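Local coordinates for putative endoribonuclease (Klebsiella pneumoniae, PDB 3LYB), which probably acts as an endoribonuclease of the L-PSP (YjgF-like) family, at residues L97-R102 / P123-V128. Numbering follows the deposited sequence.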
loop_
_atom_site.group_PDB
_atom_site.type_symbol
_atom_site.label_atom_id
_atom_site.label_comp_id
_atom_site.label_asym_id
_atom_site.label_seq_id
_atom_site.Cartn_x
_atom_site.Cartn_y
_atom_site.Cartn_z
ATOM N N LEU B 97 -7.493 32.966 -9.135
ATOM C CA LEU B 97 -6.400 32.119 -8.632
ATOM C C LEU B 97 -6.718 30.649 -8.845
ATOM O O LEU B 97 -7.843 30.199 -8.563
ATOM C CB LEU B 97 -6.136 32.373 -7.151
ATOM C CG LEU B 97 -5.635 33.747 -6.709
ATOM C CD1 LEU B 97 -5.364 33.640 -5.242
ATOM C CD2 LEU B 97 -4.391 34.233 -7.445
ATOM N N VAL B 98 -5.743 29.903 -9.357
ATOM C CA VAL B 98 -5.829 28.437 -9.327
ATOM C C VAL B 98 -4.808 27.929 -8.296
ATOM O O VAL B 98 -3.610 28.178 -8.425
ATOM C CB VAL B 98 -5.697 27.757 -10.732
ATOM C CG1 VAL B 98 -5.878 26.267 -10.607
ATOM C CG2 VAL B 98 -6.734 28.294 -11.695
ATOM N N GLN B 99 -5.306 27.254 -7.262
ATOM C CA GLN B 99 -4.463 26.804 -6.163
ATOM C C GLN B 99 -4.378 25.283 -6.044
ATOM O O GLN B 99 -5.385 24.604 -5.886
ATOM C CB GLN B 99 -4.968 27.403 -4.860
ATOM C CG GLN B 99 -4.878 28.938 -4.823
ATOM C CD GLN B 99 -6.162 29.569 -4.347
ATOM O OE1 GLN B 99 -6.138 30.489 -3.553
ATOM N NE2 GLN B 99 -7.299 29.080 -4.841
ATOM N N TYR B 100 -3.151 24.774 -6.090
ATOM C CA TYR B 100 -2.849 23.354 -6.112
ATOM C C TYR B 100 -2.183 22.914 -4.816
ATOM O O TYR B 100 -1.150 23.447 -4.433
ATOM C CB TYR B 100 -1.889 23.090 -7.263
ATOM C CG TYR B 100 -2.420 23.418 -8.646
ATOM C CD1 TYR B 100 -3.302 22.554 -9.287
ATOM C CD2 TYR B 100 -2.017 24.576 -9.320
ATOM C CE1 TYR B 100 -3.788 22.825 -10.545
ATOM C CE2 TYR B 100 -2.492 24.865 -10.602
ATOM C CZ TYR B 100 -3.373 23.968 -11.214
ATOM O OH TYR B 100 -3.872 24.207 -12.481
ATOM N N PHE B 101 -2.767 21.922 -4.155
ATOM C CA PHE B 101 -2.233 21.411 -2.897
ATOM C C PHE B 101 -1.825 19.967 -3.001
ATOM O O PHE B 101 -2.467 19.183 -3.704
ATOM C CB PHE B 101 -3.305 21.433 -1.810
ATOM C CG PHE B 101 -3.727 22.793 -1.377
ATOM C CD1 PHE B 101 -4.541 23.581 -2.189
ATOM C CD2 PHE B 101 -3.345 23.277 -0.120
ATOM C CE1 PHE B 101 -4.960 24.841 -1.755
ATOM C CE2 PHE B 101 -3.763 24.541 0.318
ATOM C CZ PHE B 101 -4.575 25.325 -0.509
ATOM N N ARG B 102 -0.797 19.604 -2.250
ATOM C CA ARG B 102 -0.504 18.205 -1.984
ATOM C C ARG B 102 -1.470 17.619 -0.965
ATOM O O ARG B 102 -1.662 16.417 -0.914
ATOM C CB ARG B 102 0.936 18.047 -1.477
ATOM C CG ARG B 102 1.925 18.067 -2.620
ATOM C CD ARG B 102 3.223 17.409 -2.320
ATOM N NE ARG B 102 3.106 15.971 -2.350
ATOM C CZ ARG B 102 3.579 15.150 -1.414
ATOM N NH1 ARG B 102 4.240 15.623 -0.364
ATOM N NH2 ARG B 102 3.420 13.837 -1.555
ATOM N N PRO B 123 -10.537 36.839 -4.581
ATOM C CA PRO B 123 -10.682 36.568 -6.013
ATOM C C PRO B 123 -11.510 35.316 -6.332
ATOM O O PRO B 123 -11.905 34.578 -5.423
ATOM C CB PRO B 123 -9.229 36.383 -6.487
ATOM C CG PRO B 123 -8.453 35.995 -5.265
ATOM C CD PRO B 123 -9.331 36.195 -4.035
ATOM N N VAL B 124 -11.792 35.115 -7.619
ATOM C CA VAL B 124 -12.287 33.834 -8.118
ATOM C C VAL B 124 -11.258 32.750 -7.812
ATOM O O VAL B 124 -10.048 33.014 -7.790
ATOM C CB VAL B 124 -12.658 33.933 -9.618
ATOM C CG1 VAL B 124 -12.468 32.627 -10.362
ATOM C CG2 VAL B 124 -14.105 34.429 -9.746
ATOM N N SER B 125 -11.738 31.540 -7.537
ATOM C CA SER B 125 -10.886 30.547 -6.874
ATOM C C SER B 125 -11.154 29.082 -7.247
ATOM O O SER B 125 -12.281 28.589 -7.215
ATOM C CB SER B 125 -10.971 30.749 -5.353
ATOM O OG SER B 125 -10.124 29.889 -4.644
ATOM N N THR B 126 -10.086 28.407 -7.619
ATOM C CA THR B 126 -10.107 26.975 -7.768
ATOM C C THR B 126 -9.069 26.367 -6.832
ATOM O O THR B 126 -7.939 26.863 -6.713
ATOM C CB THR B 126 -9.838 26.555 -9.224
ATOM O OG1 THR B 126 -10.879 27.070 -10.041
ATOM C CG2 THR B 126 -9.812 25.038 -9.371
ATOM N N VAL B 127 -9.460 25.288 -6.177
ATOM C CA VAL B 127 -8.629 24.643 -5.175
ATOM C C VAL B 127 -8.705 23.146 -5.396
ATOM O O VAL B 127 -9.775 22.555 -5.232
ATOM C CB VAL B 127 -9.159 24.934 -3.767
ATOM C CG1 VAL B 127 -8.287 24.279 -2.751
ATOM C CG2 VAL B 127 -9.264 26.437 -3.505
ATOM N N VAL B 128 -7.585 22.528 -5.765
ATOM C CA VAL B 128 -7.532 21.066 -5.886
ATOM C C VAL B 128 -6.304 20.431 -5.231
ATOM O O VAL B 128 -5.225 21.036 -5.159
ATOM C CB VAL B 128 -7.595 20.595 -7.348
ATOM C CG1 VAL B 128 -8.948 20.960 -7.963
ATOM C CG2 VAL B 128 -6.383 21.117 -8.168
#
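The edge of the Phe101 ring, near its plane, meets Val128 O, while CE1 of the same ring touches Val127 CG1 obliquely at 3.5 Å; Tyr110 packs against this ring edge-to-face. On the other side of the sheet Val128 CG2 comes obliquely to Tyr100 CD1 at 3.6 Å, the two side chains lying side by side. The third flat group, the Gln99 amide, spends its NE2 on two acceptors, both close to the amide plane: Ser125 OG at 2.9 Å and Thr126 O at 3.0 Å. The chain is bent at chi2 (132°), which places CD; the amide beyond it brings NE2 up to the neighbouring strand, and OE1 is taken by the Tyr110 hydroxyl. Strands 94-101 and 124-129 run parallel, joined through helix 107-115 as a beta-alpha-beta crossover of the YjgF-like fold, and the backbone ladder opens with Leu97 N to Val124 O and closes with Phe101 N to Val128 O. Thr126 O is gripped twice, by Gln99 N at 2.7 Å and by Gln99 NE2 from the opposite face of its carbonyl plane. Val128 itself pairs antiparallel with a strand of the second subunit, whose Glu144 hydrogen-bonds Thr126 OG1. At the start of the ladder, Leu97 CG rests on Pro123 CG.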